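PDB 3DR8: yncA, which probably transfers the acetyl group of acetyl-coenzyme A to an acceptor amine, as a member of the GNAT family of acetyltransferases. Local coordinates for residues 121-126 with 159-164; 18-23 with 89-94; 27-32 with 150-155. One frame throughout, in Å; residues are numbered along the deposited sequence. Where two conformers were deposited one is given.

How the contacts relate
Contact 2 (18-23 with 89-94) closes along the chain before contact 1 (121-126 with 159-164) opens, whereas contact 3 (27-32 with 150-155) alternates in sequence with both. All three reach the same mixed sheet. The centres of contacts 1 and 2 lie about 20 Å apart, and contact 3 is about 16 Å from either. Strands 83-90 and 118-124, parallel neighbours in the sheet, bring contacts 2 and 1 to acetyl-coenzyme A. Contact 3 touches both others: Glu-124 packs on Ala-29 and Trp-32, and Ile-31 lies against Tyr-21 and Tyr-89. The loop after helix 14-27 thus joins the cofactor-binding strands to the hairpin 140-151/154-164.

Contact 1 (121-126 with 159-164); sequences AGIESQ and TFMQLQ. With ACO (acetyl coenzyme *a), chain H.
Ala-121 and Met-161 (a selenomethionine) form an antiparallel hydrogen-bonded pair, Ala-121 N donating to Met-161 O at 2.7 Å and Met-161 N to Ala-121 O at 2.9 Å. Two residues on, Ile-123 and Thr-159 repeat the exchange, with Ile-123 N 2.8 Å from Thr-159 O, and Thr-159 N bonded in turn to Ile-123 O. Gly-122 and Phe-160 between them form a non-hydrogen-bonded pair; here Phe-160 CA approaches Ala-121 O to 3.2 Å in a CA-H...O contact, and the same oxygen lies at the edge of the Phe-160 ring. Where the pairing ends, Thr-159 OG1 donates to Ser-125 OG (2.8 Å). The threonine hydroxyl stands beside its own backbone N (chi1 -52°), which turns it to the serine, and Gln-144 binds both hydroxyls, Ser-125 OG through OE1 and Thr-159 OG1 through NE2. The buried Glu-124 accepts from Gln-126 N at OE1 and from Asp-157 N at OE2. In the GNAT fold these are the fifth strand, 118-124, and the last, 154-164. Ala-121, Ile-123, Thr-159 and Met-161 put their side chains on one face of the sheet, where helix 128-136 packs. Ile-123 CD1 meets Met-161 SE at 3.8 Å, the two side chains crossing at a slant. The acetyl CH3 of the cofactor is 3.6 Å from Ala-121 CB, and the thioester sulfur lies near Ile-123 CG1. On the other face, Phe-160 packs against Phe-160 of the second subunit.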
loop_
_atom_site.group_PDB
_atom_site.type_symbol
_atom_site.label_atom_id
_atom_site.label_comp_id
_atom_site.label_asym_id
_atom_site.label_seq_id
_atom_site.Cartn_x
_atom_site.Cartn_y
_atom_site.Cartn_z
ATOM N N ALA A 121 4.741 6.736 -6.976
ATOM C CA ALA A 121 4.106 7.975 -6.456
ATOM C C ALA A 121 2.611 7.744 -6.162
ATOM O O ALA A 121 1.828 7.414 -7.066
ATOM C CB ALA A 121 4.292 9.120 -7.433
ATOM N N GLY A 122 2.213 7.916 -4.904
ATOM C CA GLY A 122 0.793 7.907 -4.537
ATOM C C GLY A 122 0.276 9.342 -4.535
ATOM O O GLY A 122 0.555 10.107 -3.608
ATOM N N ILE A 123 -0.464 9.734 -5.572
ATOM C CA ILE A 123 -0.858 11.145 -5.725
ATOM C C ILE A 123 -2.404 11.280 -5.677
ATOM O O ILE A 123 -3.102 10.519 -6.401
ATOM C CB ILE A 123 -0.302 11.691 -7.077
ATOM C CG1 ILE A 123 1.203 11.371 -7.201
ATOM C CG2 ILE A 123 -0.573 13.197 -7.219
ATOM C CD1 ILE A 123 1.762 11.732 -8.546
ATOM N N GLU A 124 -2.951 12.183 -4.845
ATOM C CA GLU A 124 -4.424 12.404 -4.870
ATOM C C GLU A 124 -4.753 12.933 -6.257
ATOM O O GLU A 124 -4.021 13.764 -6.793
ATOM C CB GLU A 124 -4.987 13.294 -3.726
ATOM C CG GLU A 124 -6.574 13.135 -3.474
ATOM C CD GLU A 124 -7.570 13.887 -4.453
ATOM O OE1 GLU A 124 -7.228 15.019 -4.874
ATOM O OE2 GLU A 124 -8.735 13.364 -4.762
ATOM N N SER A 125 -5.849 12.453 -6.846
ATOM C CA SER A 125 -6.055 12.645 -8.269
ATOM C C SER A 125 -6.195 14.080 -8.723
ATOM O O SER A 125 -6.000 14.352 -9.894
ATOM C CB SER A 125 -7.230 11.797 -8.780
ATOM O OG SER A 125 -6.931 10.416 -8.539
ATOM N N GLN A 126 -6.529 14.996 -7.808
ATOM C CA GLN A 126 -6.761 16.393 -8.209
ATOM C C GLN A 126 -5.472 17.194 -8.121
ATOM O O GLN A 126 -5.462 18.364 -8.460
ATOM C CB GLN A 126 -7.864 17.064 -7.373
ATOM C CG GLN A 126 -9.263 16.612 -7.739
ATOM C CD GLN A 126 -10.327 17.309 -6.924
ATOM O OE1 GLN A 126 -10.517 18.525 -7.014
ATOM N NE2 GLN A 126 -11.055 16.532 -6.130
ATOM N N THR A 159 -4.270 8.320 -7.624
ATOM C CA THR A 159 -3.510 8.014 -8.845
ATOM C C THR A 159 -2.138 7.477 -8.438
ATOM O O THR A 159 -1.417 8.117 -7.675
ATOM C CB THR A 159 -3.308 9.294 -9.708
ATOM O OG1 THR A 159 -4.578 9.926 -9.934
ATOM C CG2 THR A 159 -2.593 8.970 -11.069
ATOM N N PHE A 160 -1.784 6.289 -8.918
ATOM C CA PHE A 160 -0.425 5.814 -8.751
ATOM C C PHE A 160 0.300 6.163 -10.033
ATOM O O PHE A 160 -0.252 6.004 -11.141
ATOM C CB PHE A 160 -0.362 4.288 -8.506
ATOM C CG PHE A 160 -0.550 3.877 -7.056
ATOM C CD1 PHE A 160 -1.503 2.903 -6.710
ATOM C CD2 PHE A 160 0.235 4.451 -6.035
ATOM C CE1 PHE A 160 -1.655 2.476 -5.362
ATOM C CE2 PHE A 160 0.107 4.026 -4.656
ATOM C CZ PHE A 160 -0.859 3.035 -4.339
HETATM N N MSE A 161 1.514 6.674 -9.883
HETATM C CA MSE A 161 2.397 6.814 -11.041
HETATM C C MSE A 161 3.684 6.098 -10.663
HETATM O O MSE A 161 4.026 5.970 -9.480
HETATM C CB MSE A 161 2.659 8.268 -11.409
HETATM C CG MSE A 161 1.402 9.115 -11.611
HETATM SE SE MSE A 161 1.758 10.944 -12.234
HETATM C CE MSE A 161 2.528 10.534 -14.001
ATOM N N GLN A 162 4.359 5.567 -11.656
ATOM C CA GLN A 162 5.583 4.895 -11.339
ATOM C C GLN A 162 6.660 5.182 -12.410
ATOM O O GLN A 162 6.355 5.569 -13.556
ATOM C CB GLN A 162 5.338 3.394 -11.116
ATOM C CG GLN A 162 5.005 2.606 -12.369
ATOM C CD GLN A 162 4.569 1.191 -12.034
ATOM O OE1 GLN A 162 3.443 0.979 -11.551
ATOM N NE2 GLN A 162 5.443 0.206 -12.307
ATOM N N LEU A 163 7.898 4.979 -11.998
ATOM C CA LEU A 163 9.051 5.074 -12.866
ATOM C C LEU A 163 9.911 3.855 -12.622
ATOM O O LEU A 163 10.380 3.630 -11.495
ATOM C CB LEU A 163 9.857 6.347 -12.607
ATOM C CG LEU A 163 11.178 6.478 -13.367
ATOM C CD1 LEU A 163 10.967 6.507 -14.904
ATOM C CD2 LEU A 163 11.898 7.676 -12.887
ATOM N N GLN A 164 10.145 3.103 -13.694
ATOM C CA GLN A 164 11.030 1.945 -13.640
ATOM C C GLN A 164 12.455 2.429 -13.932
ATOM O O GLN A 164 12.705 3.103 -14.927
ATOM C CB GLN A 164 10.608 0.890 -14.649
ATOM C CG GLN A 164 11.310 -0.491 -14.414
ATOM C CD GLN A 164 10.774 -1.547 -15.331
ATOM O OE1 GLN A 164 9.573 -1.848 -15.328
ATOM N NE2 GLN A 164 11.648 -2.104 -16.143
HETATM N N1A ACO H . -1.677 22.798 -12.440
HETATM C C2A ACO H . -0.976 22.040 -13.306
HETATM N N3A ACO H . 0.375 22.062 -13.296
HETATM C C4A ACO H . 1.049 22.845 -12.416
HETATM C C5A ACO H . 0.356 23.622 -11.520
HETATM C C6A ACO H . -1.025 23.588 -11.535
HETATM N N6A ACO H . -1.679 24.370 -10.639
HETATM N N7A ACO H . 1.245 24.298 -10.769
HETATM C C8A ACO H . 2.483 23.937 -11.179
HETATM N N9A ACO H . 2.345 23.072 -12.192
HETATM C C1B ACO H . 3.441 22.388 -12.909
HETATM C C2B ACO H . 4.593 23.246 -13.404
HETATM O O2B ACO H . 4.255 23.920 -14.637
HETATM C C3B ACO H . 5.662 22.160 -13.536
HETATM O O3B ACO H . 5.569 21.469 -14.781
HETATM P P3B ACO H . 6.929 20.949 -15.489
HETATM O O7A ACO H . 7.720 20.164 -14.447
HETATM O O8A ACO H . 7.610 22.257 -15.834
HETATM O O9A ACO H . 6.443 20.186 -16.689
HETATM C C4B ACO H . 5.334 21.139 -12.448
HETATM O O4B ACO H . 4.038 21.480 -11.976
HETATM C C5B ACO H . 6.326 21.107 -11.282
HETATM O O5B ACO H . 6.646 22.441 -10.914
HETATM P P1A ACO H . 7.644 22.809 -9.722
HETATM O O1A ACO H . 7.576 24.312 -9.551
HETATM O O2A ACO H . 8.964 22.078 -9.825
HETATM O O3A ACO H . 6.816 22.175 -8.486
HETATM P P2A ACO H . 6.828 22.651 -6.965
HETATM O O4A ACO H . 5.615 23.500 -6.713
HETATM O O5A ACO H . 8.169 23.099 -6.440
HETATM O O6A ACO H . 6.601 21.188 -6.307
HETATM C CBP ACO H . 4.854 19.843 -5.378
HETATM C CCP ACO H . 5.488 20.361 -6.653
HETATM C CDP ACO H . 3.584 19.088 -5.743
HETATM C CEP ACO H . 5.845 18.871 -4.746
HETATM C CAP ACO H . 4.592 21.040 -4.437
HETATM O OAP ACO H . 3.695 22.049 -4.988
HETATM C C9P ACO H . 4.033 20.720 -3.072
HETATM O O9P ACO H . 4.750 20.678 -2.089
HETATM N N8P ACO H . 2.701 20.571 -2.952
HETATM C C7P ACO H . 1.934 20.290 -1.740
HETATM C C6P ACO H . 2.284 18.880 -1.189
HETATM C C5P ACO H . 2.199 17.812 -2.306
HETATM O O5P ACO H . 1.193 17.674 -3.030
HETATM N N4P ACO H . 3.263 17.015 -2.462
HETATM C C3P ACO H . 3.377 15.949 -3.476
HETATM C C2P ACO H . 2.556 14.743 -3.008
HETATM S S1P ACO H . 2.620 13.367 -4.129
HETATM C C ACO H . 4.328 12.901 -4.289
HETATM O O ACO H . 4.976 13.224 -3.050
HETATM C CH3 ACO H . 4.530 11.434 -4.700
#

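Contact 2 (18-23 with 89-94); sequences TEIYNH and YVHPAH. With ACO (acetyl coenzyme *a), chain H.
Ile-20 reaches from the helix over the end of strand 83-90, its CG2 resting 3.7 Å from Tyr-89 CB while CG1 and CD1 lie against His-91 CB. CG1 stands beside the backbone N and CG2 anti to it (chi1 -74°), which splits the two branches between Tyr-89 and His-91; the side chain crosses that of His-91 at about a right angle. One turn later, His-23 presents a ring face to Pro-92, whose CG sits 3.6 Å from the ring centroid and 17° off the normal, a CH-pi contact. No hydrogen bond joins the two segments. Among the polar bonds of 89-94, His-91 ND1 accepts from Ala-93 N close to the ring plane, and Val-90 N gives a bond of 2.9 Å to acetyl-coenzyme A O9P, a pantetheine carbonyl, as the corresponding strand does in GNAT enzymes. Tyr-89 CD1 also meets the cofactor carbon C6P, at 3.6 Å. Helix 14-27 thus lies against the end of strand 83-90, with Ile-20 also touching Tyr-68 of strand 64-73, while Val-90 turns away from it to Leu-99 and Leu-103 of helix 99-113.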
loop_
_atom_site.group_PDB
_atom_site.type_symbol
_atom_site.label_atom_id
_atom_site.label_comp_id
_atom_site.label_asym_id
_atom_site.label_seq_id
_atom_site.Cartn_x
_atom_site.Cartn_y
_atom_site.Cartn_z
ATOM N N THR A 18 9.555 19.168 9.802
ATOM C CA THR A 18 8.304 18.986 10.576
ATOM C C THR A 18 7.304 20.087 10.236
ATOM O O THR A 18 6.131 19.804 9.919
ATOM C CB THR A 18 8.597 18.957 12.108
ATOM O OG1 THR A 18 9.516 17.905 12.389
ATOM C CG2 THR A 18 7.353 18.740 12.917
ATOM N N GLU A 19 7.757 21.338 10.238
ATOM C CA GLU A 19 6.868 22.459 9.842
ATOM C C GLU A 19 6.245 22.289 8.447
ATOM O O GLU A 19 5.027 22.544 8.244
ATOM C CB GLU A 19 7.602 23.814 9.997
ATOM C CG GLU A 19 7.886 24.149 11.469
ATOM C CD GLU A 19 8.859 25.305 11.638
ATOM O OE1 GLU A 19 9.054 26.074 10.651
ATOM O OE2 GLU A 19 9.429 25.453 12.752
ATOM N N ILE A 20 7.042 21.822 7.479
ATOM C CA ILE A 20 6.510 21.637 6.127
ATOM C C ILE A 20 5.516 20.465 6.080
ATOM O O ILE A 20 4.428 20.546 5.470
ATOM C CB ILE A 20 7.647 21.458 5.064
ATOM C CG1 ILE A 20 8.328 22.809 4.802
ATOM C CG2 ILE A 20 7.079 20.937 3.771
ATOM C CD1 ILE A 20 9.801 22.735 4.323
ATOM N N TYR A 21 5.896 19.382 6.738
ATOM C CA TYR A 21 5.064 18.187 6.871
ATOM C C TYR A 21 3.727 18.547 7.495
ATOM O O TYR A 21 2.674 18.215 6.929
ATOM C CB TYR A 21 5.807 17.087 7.694
ATOM C CG TYR A 21 5.013 15.804 7.897
ATOM C CD1 TYR A 21 5.056 14.765 6.955
ATOM C CD2 TYR A 21 4.218 15.627 9.057
ATOM C CE1 TYR A 21 4.322 13.556 7.155
ATOM C CE2 TYR A 21 3.512 14.441 9.272
ATOM C CZ TYR A 21 3.546 13.425 8.296
ATOM O OH TYR A 21 2.829 12.291 8.507
ATOM N N ASN A 22 3.756 19.253 8.632
ATOM C CA ASN A 22 2.512 19.618 9.348
ATOM C C ASN A 22 1.576 20.503 8.527
ATOM O O ASN A 22 0.358 20.366 8.595
ATOM C CB ASN A 22 2.825 20.239 10.733
ATOM C CG ASN A 22 3.236 19.187 11.764
ATOM O OD1 ASN A 22 2.980 17.986 11.557
ATOM N ND2 ASN A 22 3.889 19.627 12.878
ATOM N N HIS A 23 2.164 21.407 7.751
ATOM C CA HIS A 23 1.381 22.245 6.858
ATOM C C HIS A 23 0.663 21.397 5.810
ATOM O O HIS A 23 -0.523 21.635 5.515
ATOM C CB HIS A 23 2.226 23.350 6.189
ATOM C CG HIS A 23 1.381 24.300 5.395
ATOM N ND1 HIS A 23 1.044 24.066 4.078
ATOM C CD2 HIS A 23 0.714 25.416 5.767
ATOM C CE1 HIS A 23 0.237 25.026 3.657
ATOM N NE2 HIS A 23 0.028 25.861 4.661
ATOM N N TYR A 89 7.903 17.445 -0.696
ATOM C CA TYR A 89 7.104 18.582 -0.186
ATOM C C TYR A 89 7.877 19.885 -0.177
ATOM O O TYR A 89 8.887 20.024 0.519
ATOM C CB TYR A 89 6.557 18.354 1.225
ATOM C CG TYR A 89 5.793 17.105 1.378
ATOM C CD1 TYR A 89 4.418 17.064 1.140
ATOM C CD2 TYR A 89 6.445 15.942 1.761
ATOM C CE1 TYR A 89 3.709 15.866 1.262
ATOM C CE2 TYR A 89 5.761 14.757 1.889
ATOM C CZ TYR A 89 4.411 14.719 1.645
ATOM O OH TYR A 89 3.794 13.500 1.817
ATOM N N VAL A 90 7.358 20.856 -0.917
ATOM C CA VAL A 90 7.976 22.170 -0.983
ATOM C C VAL A 90 7.172 23.114 -0.069
ATOM O O VAL A 90 5.924 23.093 -0.062
ATOM C CB VAL A 90 8.030 22.668 -2.445
ATOM C CG1 VAL A 90 8.542 24.102 -2.508
ATOM C CG2 VAL A 90 8.880 21.712 -3.309
ATOM N N HIS A 91 7.894 23.898 0.735
ATOM C CA HIS A 91 7.313 24.919 1.593
ATOM C C HIS A 91 6.346 25.763 0.770
ATOM O O HIS A 91 6.703 26.204 -0.332
ATOM C CB HIS A 91 8.438 25.796 2.154
ATOM C CG HIS A 91 7.991 26.788 3.190
ATOM N ND1 HIS A 91 7.192 27.870 2.899
ATOM C CD2 HIS A 91 8.254 26.864 4.515
ATOM C CE1 HIS A 91 6.959 28.558 4.001
ATOM N NE2 HIS A 91 7.611 27.979 4.994
ATOM N N PRO A 92 5.108 25.966 1.278
ATOM C CA PRO A 92 4.067 26.595 0.460
ATOM C C PRO A 92 4.474 27.926 -0.149
ATOM O O PRO A 92 4.065 28.227 -1.273
ATOM C CB PRO A 92 2.864 26.720 1.407
ATOM C CG PRO A 92 3.361 26.417 2.771
ATOM C CD PRO A 92 4.611 25.585 2.620
ATOM N N ALA A 93 5.309 28.683 0.567
ATOM C CA ALA A 93 5.842 29.975 0.107
ATOM C C ALA A 93 6.869 29.840 -1.019
ATOM O O ALA A 93 7.250 30.841 -1.617
ATOM C CB ALA A 93 6.439 30.796 1.298
ATOM N N HIS A 94 7.280 28.611 -1.344
ATOM C CA HIS A 94 8.327 28.429 -2.357
ATOM C C HIS A 94 7.915 27.535 -3.494
ATOM O O HIS A 94 8.753 27.166 -4.326
ATOM C CB HIS A 94 9.602 27.910 -1.711
ATOM C CG HIS A 94 10.176 28.868 -0.726
ATOM N ND1 HIS A 94 11.149 29.784 -1.061
ATOM C CD2 HIS A 94 9.854 29.109 0.562
ATOM C CE1 HIS A 94 11.437 30.518 -0.002
ATOM N NE2 HIS A 94 10.662 30.129 0.995
HETATM N N1A ACO H . -1.677 22.798 -12.440
HETATM C C2A ACO H . -0.976 22.040 -13.306
HETATM N N3A ACO H . 0.375 22.062 -13.296
HETATM C C4A ACO H . 1.049 22.845 -12.416
HETATM C C5A ACO H . 0.356 23.622 -11.520
HETATM C C6A ACO H . -1.025 23.588 -11.535
HETATM N N6A ACO H . -1.679 24.370 -10.639
HETATM N N7A ACO H . 1.245 24.298 -10.769
HETATM C C8A ACO H . 2.483 23.937 -11.179
HETATM N N9A ACO H . 2.345 23.072 -12.192
HETATM C C1B ACO H . 3.441 22.388 -12.909
HETATM C C2B ACO H . 4.593 23.246 -13.404
HETATM O O2B ACO H . 4.255 23.920 -14.637
HETATM C C3B ACO H . 5.662 22.160 -13.536
HETATM O O3B ACO H . 5.569 21.469 -14.781
HETATM P P3B ACO H . 6.929 20.949 -15.489
HETATM O O7A ACO H . 7.720 20.164 -14.447
HETATM O O8A ACO H . 7.610 22.257 -15.834
HETATM O O9A ACO H . 6.443 20.186 -16.689
HETATM C C4B ACO H . 5.334 21.139 -12.448
HETATM O O4B ACO H . 4.038 21.480 -11.976
HETATM C C5B ACO H . 6.326 21.107 -11.282
HETATM O O5B ACO H . 6.646 22.441 -10.914
HETATM P P1A ACO H . 7.644 22.809 -9.722
HETATM O O1A ACO H . 7.576 24.312 -9.551
HETATM O O2A ACO H . 8.964 22.078 -9.825
HETATM O O3A ACO H . 6.816 22.175 -8.486
HETATM P P2A ACO H . 6.828 22.651 -6.965
HETATM O O4A ACO H . 5.615 23.500 -6.713
HETATM O O5A ACO H . 8.169 23.099 -6.440
HETATM O O6A ACO H . 6.601 21.188 -6.307
HETATM C CBP ACO H . 4.854 19.843 -5.378
HETATM C CCP ACO H . 5.488 20.361 -6.653
HETATM C CDP ACO H . 3.584 19.088 -5.743
HETATM C CEP ACO H . 5.845 18.871 -4.746
HETATM C CAP ACO H . 4.592 21.040 -4.437
HETATM O OAP ACO H . 3.695 22.049 -4.988
HETATM C C9P ACO H . 4.033 20.720 -3.072
HETATM O O9P ACO H . 4.750 20.678 -2.089
HETATM N N8P ACO H . 2.701 20.571 -2.952
HETATM C C7P ACO H . 1.934 20.290 -1.740
HETATM C C6P ACO H . 2.284 18.880 -1.189
HETATM C C5P ACO H . 2.199 17.812 -2.306
HETATM O O5P ACO H . 1.193 17.674 -3.030
HETATM N N4P ACO H . 3.263 17.015 -2.462
HETATM C C3P ACO H . 3.377 15.949 -3.476
HETATM C C2P ACO H . 2.556 14.743 -3.008
HETATM S S1P ACO H . 2.620 13.367 -4.129
HETATM C C ACO H . 4.328 12.901 -4.289
HETATM O O ACO H . 4.976 13.224 -3.050
HETATM C CH3 ACO H . 4.530 11.434 -4.700
#

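Contact 3 (27-32 with 150-155); sequences HTAAIW and VKFGRW
Lys-151 runs out straight toward the loop 27-32 and ends between two of its carbonyls: NZ donates to Thr-28 O and to Ile-31 O, each at 2.8 Å. It meets both nearly head-on, with C=O...N angles of 171° and 164°. CG lies anti to the backbone N (chi1 -156°) and the chain stays extended beyond it, which carries the ammonium into the bend of the loop. There Val-25 O, at the end of helix 14-27, takes a third bond and Asn-33 O a weak one, carbonyls that would help to stabilise the charge. Phe-152 lies alongside this lysine. Lys-151 CG sits 3.7 Å above the plane and over the centre of one ring face, while the ring turns its edge to the loop: Thr-28 O is 3.6 Å from Phe-152 CZ and lies near the ring plane. Arg-154 comes in on the Phe-152 side, its chain extended from CG to NE and NH1 4.0 Å from Ala-29 CB. Lys-151 and Arg-154 close a type I' turn, the tight reversal of a two-residue beta hairpin, with Phe-152 and Gly-153 at its corners. Within the loop, Thr-28 OG1 accepts from Ala-30 N in an ST turn and also bonds Ala-24 O, and Trp-32 NE1 donates to Ala-29 O in a short but bent bond (2.7 Å). The hairpin tip joining strands 140-151 and 154-164 therefore grips the loop after helix 14-27, a loop that also touches acetyl-coenzyme A at Ala-30; Leu-156 of strand 154-164 touches Ala-29, Trp-32 and Lys-151, and Trp-32 meets Phe-80 of the second subunit.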
loop_
_atom_site.group_PDB
_atom_site.type_symbol
_atom_site.label_atom_id
_atom_site.label_comp_id
_atom_site.label_asym_id
_atom_site.label_seq_id
_atom_site.Cartn_x
_atom_site.Cartn_y
_atom_site.Cartn_z
ATOM N N HIS A 27 -3.354 21.187 5.440
ATOM C CA HIS A 27 -3.854 22.060 4.370
ATOM C C HIS A 27 -3.913 21.469 2.974
ATOM O O HIS A 27 -4.307 22.163 2.023
ATOM C CB HIS A 27 -3.061 23.363 4.317
ATOM C CG HIS A 27 -3.215 24.198 5.551
ATOM N ND1 HIS A 27 -4.393 24.829 5.878
ATOM C CD2 HIS A 27 -2.338 24.506 6.529
ATOM C CE1 HIS A 27 -4.241 25.472 7.020
ATOM N NE2 HIS A 27 -3.003 25.284 7.437
ATOM N N THR A 28 -3.532 20.208 2.830
ATOM C CA THR A 28 -3.522 19.556 1.517
ATOM C C THR A 28 -4.132 18.184 1.668
ATOM O O THR A 28 -4.170 17.640 2.786
ATOM C CB THR A 28 -2.071 19.367 0.943
ATOM O OG1 THR A 28 -1.415 18.301 1.636
ATOM C CG2 THR A 28 -1.221 20.640 1.063
ATOM N N ALA A 29 -4.541 17.610 0.529
ATOM C CA ALA A 29 -5.023 16.230 0.413
ATOM C C ALA A 29 -3.884 15.243 0.034
ATOM O O ALA A 29 -4.122 14.122 -0.449
ATOM C CB ALA A 29 -6.184 16.172 -0.615
ATOM N N ALA A 30 -2.643 15.653 0.292
ATOM C CA ALA A 30 -1.481 14.922 -0.170
ATOM C C ALA A 30 -1.075 13.812 0.818
ATOM O O ALA A 30 -0.466 12.803 0.427
ATOM C CB ALA A 30 -0.329 15.872 -0.405
ATOM N N ILE A 31 -1.379 14.049 2.097
ATOM C CA ILE A 31 -1.103 13.106 3.172
ATOM C C ILE A 31 -2.443 12.724 3.767
ATOM O O ILE A 31 -3.179 13.587 4.265
ATOM C CB ILE A 31 -0.228 13.757 4.287
ATOM C CG1 ILE A 31 1.134 14.233 3.701
ATOM C CG2 ILE A 31 -0.065 12.772 5.497
ATOM C CD1 ILE A 31 2.044 15.056 4.708
ATOM N N TRP A 32 -2.748 11.433 3.716
ATOM C CA TRP A 32 -4.078 10.933 4.032
ATOM C C TRP A 32 -4.142 10.551 5.492
ATOM O O TRP A 32 -4.434 9.413 5.833
ATOM C CB TRP A 32 -4.405 9.758 3.099
ATOM C CG TRP A 32 -4.659 10.231 1.703
ATOM C CD1 TRP A 32 -4.351 11.445 1.178
ATOM C CD2 TRP A 32 -5.249 9.468 0.646
ATOM N NE1 TRP A 32 -4.752 11.505 -0.160
ATOM C CE2 TRP A 32 -5.308 10.302 -0.498
ATOM C CE3 TRP A 32 -5.765 8.170 0.565
ATOM C CZ2 TRP A 32 -5.858 9.868 -1.728
ATOM C CZ3 TRP A 32 -6.322 7.737 -0.669
ATOM C CH2 TRP A 32 -6.357 8.590 -1.783
ATOM N N VAL A 150 -10.369 9.381 2.284
ATOM C CA VAL A 150 -11.246 10.442 2.759
ATOM C C VAL A 150 -10.379 11.535 3.389
ATOM O O VAL A 150 -9.379 11.232 4.067
ATOM C CB VAL A 150 -12.298 9.880 3.763
ATOM C CG1 VAL A 150 -11.629 9.331 5.060
ATOM C CG2 VAL A 150 -13.377 10.926 4.084
ATOM N N LYS A 151 -10.741 12.795 3.143
ATOM C CA LYS A 151 -10.223 13.926 3.930
ATOM C C LYS A 151 -11.144 15.105 3.781
ATOM O O LYS A 151 -11.852 15.207 2.796
ATOM C CB LYS A 151 -8.789 14.310 3.543
ATOM C CG LYS A 151 -8.009 15.043 4.656
ATOM C CD LYS A 151 -6.537 15.222 4.250
ATOM C CE LYS A 151 -5.721 15.749 5.453
ATOM N NZ LYS A 151 -4.320 16.050 5.074
ATOM N N PHE A 152 -11.155 15.986 4.784
ATOM C CA PHE A 152 -11.983 17.190 4.721
ATOM C C PHE A 152 -13.425 16.815 4.425
ATOM O O PHE A 152 -14.149 17.572 3.774
ATOM C CB PHE A 152 -11.429 18.195 3.690
ATOM C CG PHE A 152 -9.947 18.450 3.837
ATOM C CD1 PHE A 152 -9.452 19.036 4.996
ATOM C CD2 PHE A 152 -9.031 18.115 2.802
ATOM C CE1 PHE A 152 -8.058 19.280 5.148
ATOM C CE2 PHE A 152 -7.656 18.366 2.952
ATOM C CZ PHE A 152 -7.178 18.965 4.139
ATOM N N GLY A 153 -13.838 15.658 4.946
ATOM C CA GLY A 153 -15.211 15.155 4.771
ATOM C C GLY A 153 -15.652 14.733 3.385
ATOM O O GLY A 153 -16.861 14.601 3.137
ATOM N N ARG A 154 -14.692 14.491 2.484
ATOM C CA ARG A 154 -14.995 14.089 1.101
ATOM C C ARG A 154 -14.166 12.889 0.673
ATOM O O ARG A 154 -13.083 12.626 1.240
ATOM C CB ARG A 154 -14.815 15.274 0.097
ATOM C CG ARG A 154 -13.335 15.535 -0.272
ATOM C CD ARG A 154 -13.140 16.529 -1.464
ATOM N NE ARG A 154 -11.695 16.804 -1.642
ATOM C CZ ARG A 154 -11.047 17.789 -1.018
ATOM N NH1 ARG A 154 -9.748 17.978 -1.203
ATOM N NH2 ARG A 154 -11.710 18.593 -0.198
ATOM N N TRP A 155 -14.670 12.151 -0.326
ATOM C CA TRP A 155 -13.908 11.031 -0.900
ATOM C C TRP A 155 -12.754 11.596 -1.717
ATOM O O TRP A 155 -12.891 12.616 -2.422
ATOM C CB TRP A 155 -14.753 10.101 -1.806
ATOM C CG TRP A 155 -15.974 9.488 -1.185
ATOM C CD1 TRP A 155 -17.249 9.669 -1.594
ATOM C CD2 TRP A 155 -16.038 8.563 -0.077
ATOM N NE1 TRP A 155 -18.119 8.941 -0.810
ATOM C CE2 TRP A 155 -17.400 8.265 0.139
ATOM C CE3 TRP A 155 -15.076 7.942 0.733
ATOM C CZ2 TRP A 155 -17.840 7.385 1.154
ATOM C CZ3 TRP A 155 -15.506 7.111 1.774
ATOM C CH2 TRP A 155 -16.878 6.827 1.969
#